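Aggregative adherence fimbrial subunit AggA (PDB 4PH8) forms the major structural subunit of aggregative adherence fimbriae type I, through which enteroaggregative E. coli probably recognises host surfaces, including fibronectin. Local coordinates at residues S37-T42 / N105-A110; L78-D83 / T93-Y98. All blocks are in the same frame, centred on the assembly; numbering follows the deposited sequence.

How the contacts relate
From the N terminus, after two short strands, the chain enters strand 34-41, which later pairs with strand 108-114; this antiparallel pairing, contact 1, closes a long loop that holds a helix and several strands. Within that loop the chain lays down strand 75-82 and soon returns as strand 97-100, so that contact 2 closes a much shorter loop lying wholly inside the longer one. Strand 108-114 joins the two, pairing with 34-41 on one edge and with 75-82 on the other. The junction is direct: the N109 amide probably hydrogen-bonds D83 OD2, at 2.8 Å, and A110 CB packs against S81 O. Contact 1 joins strands edge to edge; contact 2 joins side chains.

Contact 1 of 2, residues S37-T42 / N105-A110; sequences SAKVTT and NKFLNA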
ATOM      1  N   SER A  37       0.601   5.098   5.933  1.00 12.37           N
ATOM      2  CA  SER A  37      -0.174   5.220   4.732  1.00 13.30           C
ATOM      3  C   SER A  37       0.696   5.171   3.512  1.00 10.87           C
ATOM      4  O   SER A  37       1.911   5.378   3.576  1.00 10.53           O
ATOM      5  CB  SER A  37      -0.987   6.487   4.754  1.00 15.11           C
ATOM      6  OG  SER A  37      -0.175   7.622   4.796  1.00 13.96           O
ATOM      7  N   ALA A  38       0.043   4.827   2.409  1.00 10.70           N
ATOM      8  CA  ALA A  38       0.670   4.699   1.110  1.00 10.65           C
ATOM      9  C   ALA A  38      -0.235   5.348   0.066  1.00  9.51           C
ATOM     10  O   ALA A  38      -1.461   5.401   0.216  1.00 10.49           O
ATOM     11  CB  ALA A  38       0.907   3.241   0.767  1.00 11.63           C
ATOM     12  N   LYS A  39       0.390   5.821  -0.995  1.00 10.29           N
ATOM     13  CA  LYS A  39      -0.296   6.506  -2.071  1.00 11.30           C
ATOM     14  C   LYS A  39       0.336   6.043  -3.372  1.00 10.23           C
ATOM     15  O   LYS A  39       1.555   5.934  -3.466  1.00 11.08           O
ATOM     16  CB  LYS A  39      -0.141   8.031  -1.861  1.00 14.72           C
ATOM     17  CG  LYS A  39      -0.334   8.925  -3.060  1.00 18.88           C
ATOM     18  CD  LYS A  39      -0.258  10.406  -2.697  1.00 19.95           C
ATOM     19  CE  LYS A  39       1.123  10.926  -2.294  1.00 19.56           C
ATOM     20  NZ  LYS A  39       2.239  10.649  -3.210  1.00 23.78           N
ATOM     21  N   VAL A  40      -0.500   5.751  -4.366  1.00 10.50           N
ATOM     22  CA  VAL A  40      -0.028   5.244  -5.655  1.00 10.76           C
ATOM     23  C   VAL A  40      -0.644   6.070  -6.785  1.00 10.32           C
ATOM     24  O   VAL A  40      -1.825   6.404  -6.765  1.00  9.90           O
ATOM     25  CB  VAL A  40      -0.370   3.733  -5.858  1.00 12.44           C
ATOM     26  CG1 VAL A  40       0.316   3.211  -7.108  1.00 13.72           C
ATOM     27  CG2 VAL A  40       0.050   2.926  -4.645  1.00 14.12           C
ATOM     28  N   THR A  41       0.170   6.401  -7.775  1.00 11.00           N
ATOM     29  CA  THR A  41      -0.328   7.109  -8.941  1.00 11.19           C
ATOM     30  C   THR A  41       0.486   6.662 -10.140  1.00 11.58           C
ATOM     31  O   THR A  41       1.360   5.788 -10.036  1.00 11.52           O
ATOM     32  CB  THR A  41      -0.285   8.645  -8.736  1.00 11.62           C
ATOM     33  OG1 THR A  41      -1.051   9.310  -9.763  1.00 11.30           O
ATOM     34  CG2 THR A  41       1.140   9.162  -8.700  1.00 13.15           C
ATOM     35  N   THR A  42       0.170   7.242 -11.287  1.00 10.57           N
ATOM     36  CA  THR A  42       0.939   7.006 -12.487  1.00 11.42           C
ATOM     37  C   THR A  42       0.913   8.299 -13.321  1.00 12.97           C
ATOM     38  O   THR A  42       0.417   9.323 -12.854  1.00 14.25           O
ATOM     39  CB  THR A  42       0.390   5.769 -13.251  1.00 11.12           C
ATOM     40  OG1 THR A  42       1.212   5.503 -14.390  1.00 12.58           O
ATOM     41  CG2 THR A  42      -1.035   6.019 -13.710  1.00 11.82           C
ATOM     42  N   ASN A 105      -9.201  12.402 -10.228  1.00 20.35           N
ATOM     43  CA  ASN A 105      -9.025  11.511  -9.100  1.00 17.01           C
ATOM     44  C   ASN A 105      -7.783  10.641  -9.340  1.00 12.95           C
ATOM     45  O   ASN A 105      -7.876   9.474  -9.738  1.00 16.30           O
ATOM     46  CB  ASN A 105     -10.282  10.670  -8.942  1.00 20.94           C
ATOM     47  CG  ASN A 105     -10.419  10.080  -7.554  1.00 23.87           C
ATOM     48  OD1 ASN A 105      -9.489  10.132  -6.742  1.00 23.98           O
ATOM     49  ND2 ASN A 105     -11.588   9.517  -7.267  1.00 29.44           N
ATOM     50  N   LYS A 106      -6.614  11.223  -9.107  1.00 12.74           N
ATOM     51  CA  LYS A 106      -5.364  10.673  -9.659  1.00 13.78           C
ATOM     52  C   LYS A 106      -4.566   9.772  -8.723  1.00 12.21           C
ATOM     53  O   LYS A 106      -3.557   9.204  -9.129  1.00 12.85           O
ATOM     54  CB  LYS A 106      -4.473  11.814 -10.126  1.00 15.25           C
ATOM     55  CG  LYS A 106      -5.035  12.650 -11.277  1.00 17.21           C
ATOM     56  CD  LYS A 106      -3.907  13.530 -11.795  1.00 20.87           C
ATOM     57  CE  LYS A 106      -4.296  14.411 -12.970  1.00 27.05           C
ATOM     58  NZ  LYS A 106      -3.092  15.183 -13.367  1.00 30.66           N
ATOM     59  N   PHE A 107      -5.026   9.633  -7.480  1.00 12.06           N
ATOM     60  CA  PHE A 107      -4.299   8.864  -6.473  1.00 12.31           C
ATOM     61  C   PHE A 107      -5.164   7.797  -5.855  1.00 11.41           C
ATOM     62  O   PHE A 107      -6.353   8.014  -5.608  1.00 14.42           O
ATOM     63  CB  PHE A 107      -3.774   9.784  -5.363  1.00 13.63           C
ATOM     64  CG  PHE A 107      -2.807  10.808  -5.842  1.00 12.12           C
ATOM     65  CD1 PHE A 107      -1.462  10.517  -5.908  1.00 13.39           C
ATOM     66  CD2 PHE A 107      -3.245  12.073  -6.247  1.00 15.01           C
ATOM     67  CE1 PHE A 107      -0.548  11.460  -6.351  1.00 13.27           C
ATOM     68  CE2 PHE A 107      -2.337  13.009  -6.707  1.00 16.43           C
ATOM     69  CZ  PHE A 107      -0.988  12.700  -6.752  1.00 15.64           C
ATOM     70  N   LEU A 108      -4.539   6.646  -5.615  1.00  9.18           N
ATOM     71  CA  LEU A 108      -5.030   5.640  -4.691  1.00 10.51           C
ATOM     72  C   LEU A 108      -4.360   5.881  -3.349  1.00 10.04           C
ATOM     73  O   LEU A 108      -3.132   5.903  -3.270  1.00 11.49           O
ATOM     74  CB  LEU A 108      -4.652   4.255  -5.186  1.00 10.81           C
ATOM     75  CG  LEU A 108      -4.918   3.056  -4.271  1.00 13.82           C
ATOM     76  CD1 LEU A 108      -6.349   3.033  -3.795  1.00 17.16           C
ATOM     77  CD2 LEU A 108      -4.592   1.777  -5.024  1.00 14.93           C
ATOM     78  N   ASN A 109      -5.161   6.080  -2.307  1.00  9.00           N
ATOM     79  CA  ASN A 109      -4.650   6.274  -0.954  1.00 10.24           C
ATOM     80  C   ASN A 109      -5.195   5.172  -0.055  1.00  9.73           C
ATOM     81  O   ASN A 109      -6.372   4.780  -0.149  1.00 11.01           O
ATOM     82  CB  ASN A 109      -5.043   7.661  -0.397  1.00 11.88           C
ATOM     83  CG  ASN A 109      -4.127   8.787  -0.877  1.00 12.86           C
ATOM     84  OD1 ASN A 109      -3.005   8.906  -0.403  1.00 18.26           O
ATOM     85  ND2 ASN A 109      -4.610   9.624  -1.804  1.00 14.27           N
ATOM     86  N   ALA A 110      -4.323   4.652   0.796  1.00 10.68           N
ATOM     87  CA  ALA A 110      -4.682   3.635   1.776  1.00  9.60           C
ATOM     88  C   ALA A 110      -3.858   3.817   3.033  1.00 10.66           C
ATOM     89  O   ALA A 110      -2.727   4.334   3.004  1.00 10.46           O
ATOM     90  CB  ALA A 110      -4.476   2.239   1.229  1.00 10.07           C
TER
HETATM   91  O   HOH W   1      -2.355   7.603   1.786  1.00 20.90           O
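T41 OG1 donates the shortest polar link, 2.6 Å, to the backbone carbonyl K106 O just ahead of strand 108-114, arriving from above the carbonyl plane. The torsion explains the reach, since OG1 stands anti to the backbone N (chi1 -167°). Four backbone bonds follow. A38 and A110 exchange a reciprocal pair, with A38 N to A110 O at 2.9 Å and nearly along the C=O axis, and V40 and L108 form a second, V40 N to L108 O at 2.9 Å. Between them K39 and N109 make a non-hydrogen-bonded pair, where K39 CA makes a CA-H...O contact with L108 O at 3.1 Å. A water donates to both A38 O and N109 OD1.

This antiparallel pairing belongs to the beta sandwich of a fimbrial subunit, and alternation sorts its side chains. A38, V40, L108 and A110 turn to the buried face, where L130, A132, V53 and L55 of other strands meet them; V40 CB and L108 CB are 4.4 Å apart. On the other face, K39 and T41 lie alongside F107. K39 CD touches F107 CD1 at 3.4 Å, obliquely, before the lysine chain bends at its last two torsions and NZ bonds T19 OG1. T41 CB approaches F107 CD1 at 3.6 Å, and T41 OG1 sits over one face of the F107 ring, offset toward the rim.

Contact 2 of 2, residues L78-D83 / T93-Y98; sequences LNPSID and TDAKIY
In the beta sandwich of AggA, residues 78-83 and 93-98 meet through side chains alone, partly from loop and partly from strand: both segments run beside strand 52-68, which pairs with 75-82 and with 97-100, yet no hydrogen bond passes between them. Their closest matched CA atoms, N79 to A95, are 7.0 Å apart, and I82 to I97 is wider still, distances that leave room for side chains between the backbones.

Polar bonds are made within the 93-98 segment or to residues outside both segments. D94 OD2 accepts from K96 N at 3.0 Å, forming an Asx turn that shapes the bend just before strand 97-100. K96 N reaches D94 OD2 from above the carboxylate plane, and the same oxygen also receives N62 ND2. The CB of K96 is directed away from 78-83, and its side chain makes a cation-pi contact with W56, while D83 reaches K99 through a salt bridge.

Apolar contact does the joining. P80 CB is directed toward 93-98, with CD 4.0 Å from A95 CB and CG 4.1 Å from I97 CD1, the proline and isoleucine side chains passing antiparallel, side by side; W64 of the adjoining strand 52-68 also packs on P80. I82 and I97 instead meet tip to tip. F88 touches both isoleucines, A110 adds to I82, and L108 and A86 add to I97. I97 CG1 lies anti to its carbonyl carbon (chi1 -52°), while I82 places CG1 in the crowded position between N and C (chi1 68°) and puts CG2 as the closer branch. There I82 CG2 presses on I97 CD1 at 3.5 Å, tighter than ordinary van der Waals contact.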
ATOM      1  N   LEU A  78      -2.358  -6.212   9.440  1.00 21.92           N
ATOM      2  CA  LEU A  78      -3.191  -5.018   9.519  1.00 21.41           C
ATOM      3  C   LEU A  78      -4.124  -4.937   8.322  1.00 18.58           C
ATOM      4  O   LEU A  78      -3.722  -5.168   7.174  1.00 21.19           O
ATOM      5  CB  LEU A  78      -2.307  -3.768   9.607  1.00 20.39           C
ATOM      6  CG  LEU A  78      -1.284  -3.754  10.754  1.00 20.22           C
ATOM      7  CD1 LEU A  78      -0.342  -2.575  10.640  1.00 23.09           C
ATOM      8  CD2 LEU A  78      -1.997  -3.719  12.097  1.00 23.84           C
ATOM      9  N   ASN A  79      -5.380  -4.629   8.600  1.00 19.19           N
ATOM     10  CA  ASN A  79      -6.378  -4.492   7.549  1.00 18.09           C
ATOM     11  C   ASN A  79      -6.432  -3.038   7.076  1.00 16.52           C
ATOM     12  O   ASN A  79      -6.651  -2.131   7.886  1.00 18.00           O
ATOM     13  CB  ASN A  79      -7.741  -4.915   8.060  1.00 23.63           C
ATOM     14  CG  ASN A  79      -8.743  -5.129   6.940  1.00 27.84           C
ATOM     15  OD1 ASN A  79      -8.397  -5.558   5.832  1.00 34.46           O
ATOM     16  ND2 ASN A  79      -9.995  -4.856   7.230  1.00 36.05           N
ATOM     17  N   PRO A  80      -6.219  -2.811   5.770  1.00 14.11           N
ATOM     18  CA  PRO A  80      -6.213  -1.431   5.293  1.00 13.55           C
ATOM     19  C   PRO A  80      -7.581  -0.761   5.217  1.00 11.47           C
ATOM     20  O   PRO A  80      -8.613  -1.417   5.026  1.00 13.73           O
ATOM     21  CB  PRO A  80      -5.620  -1.516   3.881  1.00 13.70           C
ATOM     22  CG  PRO A  80      -5.604  -2.947   3.522  1.00 17.29           C
ATOM     23  CD  PRO A  80      -5.806  -3.778   4.742  1.00 16.46           C
ATOM     24  N   SER A  81      -7.538   0.561   5.333  1.00 10.25           N
ATOM     25  CA  SER A  81      -8.602   1.452   4.909  1.00 11.03           C
ATOM     26  C   SER A  81      -8.158   2.153   3.643  1.00 11.04           C
ATOM     27  O   SER A  81      -6.976   2.452   3.479  1.00 14.51           O
ATOM     28  CB  SER A  81      -8.876   2.470   6.002  1.00 11.85           C
ATOM     29  OG  SER A  81      -9.343   1.786   7.141  1.00 12.85           O
ATOM     30  N   ILE A  82      -9.110   2.415   2.764  1.00  9.83           N
ATOM     31  CA  ILE A  82      -8.831   2.924   1.432  1.00  9.92           C
ATOM     32  C   ILE A  82      -9.739   4.100   1.115  1.00  9.96           C
ATOM     33  O   ILE A  82     -10.814   4.277   1.722  1.00  9.68           O
ATOM     34  CB  ILE A  82      -8.943   1.809   0.367  1.00 10.64           C
ATOM     35  CG1 ILE A  82     -10.389   1.316   0.202  1.00 10.40           C
ATOM     36  CG2 ILE A  82      -7.985   0.683   0.717  1.00 11.33           C
ATOM     37  CD1 ILE A  82     -10.550   0.230  -0.861  1.00 10.69           C
ATOM     38  N   ASP A  83      -9.300   4.927   0.172  1.00 10.08           N
ATOM     39  CA  ASP A  83     -10.107   6.086  -0.199  1.00 10.77           C
ATOM     40  C   ASP A  83     -11.440   5.673  -0.852  1.00 11.24           C
ATOM     41  O   ASP A  83     -11.643   4.527  -1.278  1.00 11.50           O
ATOM     42  CB  ASP A  83      -9.307   7.083  -1.050  1.00 11.30           C
ATOM     43  CG  ASP A  83      -9.060   6.624  -2.476  1.00 11.00           C
ATOM     44  OD1 ASP A  83     -10.051   6.452  -3.210  1.00 12.34           O
ATOM     45  OD2 ASP A  83      -7.875   6.504  -2.895  1.00 12.63           O
ATOM     46  N   THR A  93     -13.468  -9.808   0.184  1.00 30.92           N
ATOM     47  CA  THR A  93     -12.999 -11.096   0.688  1.00 34.05           C
ATOM     48  C   THR A  93     -11.469 -11.132   0.721  1.00 29.47           C
ATOM     49  O   THR A  93     -10.886 -11.920   1.457  1.00 38.43           O
ATOM     50  CB  THR A  93     -13.563 -12.277  -0.130  1.00 36.77           C
ATOM     51  OG1 THR A  93     -13.241 -12.108  -1.513  1.00 39.85           O
ATOM     52  CG2 THR A  93     -15.071 -12.349   0.015  1.00 33.43           C
ATOM     53  N   ASP A  94     -10.833 -10.257  -0.062  1.00 24.86           N
ATOM     54  CA  ASP A  94      -9.381 -10.079  -0.043  1.00 26.50           C
ATOM     55  C   ASP A  94      -9.038  -8.596   0.163  1.00 25.54           C
ATOM     56  O   ASP A  94      -9.820  -7.718  -0.214  1.00 29.53           O
ATOM     57  CB  ASP A  94      -8.778 -10.566  -1.352  1.00 27.81           C
ATOM     58  CG  ASP A  94      -7.288 -10.753  -1.255  1.00 30.91           C
ATOM     59  OD1 ASP A  94      -6.864 -11.782  -0.658  1.00 34.64           O
ATOM     60  OD2 ASP A  94      -6.557  -9.872  -1.755  1.00 27.58           O
ATOM     61  N   ALA A  95      -7.878  -8.322   0.756  1.00 20.01           N
ATOM     62  CA  ALA A  95      -7.490  -6.939   1.078  1.00 18.55           C
ATOM     63  C   ALA A  95      -6.681  -6.252  -0.022  1.00 18.46           C
ATOM     64  O   ALA A  95      -6.334  -5.085   0.126  1.00 15.22           O
ATOM     65  CB  ALA A  95      -6.723  -6.884   2.388  1.00 20.75           C
ATOM     66  N   LYS A  96      -6.369  -6.947  -1.113  1.00 18.17           N
ATOM     67  CA  LYS A  96      -5.698  -6.290  -2.241  1.00 17.58           C
ATOM     68  C   LYS A  96      -6.588  -5.152  -2.754  1.00 14.73           C
ATOM     69  O   LYS A  96      -7.801  -5.289  -2.843  1.00 15.47           O
ATOM     70  CB  LYS A  96      -5.362  -7.292  -3.341  1.00 19.15           C
ATOM     71  CG  LYS A  96      -4.732  -6.697  -4.582  1.00 19.39           C
ATOM     72  CD  LYS A  96      -4.258  -7.779  -5.542  1.00 22.10           C
ATOM     73  CE  LYS A  96      -2.982  -8.440  -5.070  1.00 22.56           C
ATOM     74  NZ  LYS A  96      -2.651  -9.601  -5.947  1.00 27.93           N
ATOM     75  N   ILE A  97      -5.975  -4.013  -3.056  1.00 13.82           N
ATOM     76  CA  ILE A  97      -6.712  -2.804  -3.400  1.00 12.58           C
ATOM     77  C   ILE A  97      -6.434  -2.407  -4.830  1.00 12.70           C
ATOM     78  O   ILE A  97      -5.292  -2.478  -5.262  1.00 14.32           O
ATOM     79  CB  ILE A  97      -6.223  -1.645  -2.511  1.00 11.93           C
ATOM     80  CG1 ILE A  97      -6.273  -2.059  -1.036  1.00 12.82           C
ATOM     81  CG2 ILE A  97      -7.019  -0.376  -2.791  1.00 11.08           C
ATOM     82  CD1 ILE A  97      -5.279  -1.297  -0.171  1.00 13.60           C
ATOM     83  N   TYR A  98      -7.459  -1.949  -5.544  1.00 11.94           N
ATOM     84  CA  TYR A  98      -7.254  -1.350  -6.846  1.00 13.88           C
ATOM     85  C   TYR A  98      -8.062  -0.084  -6.981  1.00 12.47           C
ATOM     86  O   TYR A  98      -8.994   0.179  -6.206  1.00 13.89           O
ATOM     87  CB  TYR A  98      -7.631  -2.324  -7.975  1.00 16.12           C
ATOM     88  CG  TYR A  98      -9.080  -2.734  -7.966  1.00 17.25           C
ATOM     89  CD1 TYR A  98      -9.502  -3.824  -7.218  1.00 17.05           C
ATOM     90  CD2 TYR A  98     -10.026  -2.031  -8.697  1.00 18.97           C
ATOM     91  CE1 TYR A  98     -10.830  -4.200  -7.189  1.00 19.80           C
ATOM     92  CE2 TYR A  98     -11.363  -2.391  -8.665  1.00 20.75           C
ATOM     93  CZ  TYR A  98     -11.754  -3.479  -7.921  1.00 22.36           C
ATOM     94  OH  TYR A  98     -13.082  -3.842  -7.898  1.00 31.33           O
TER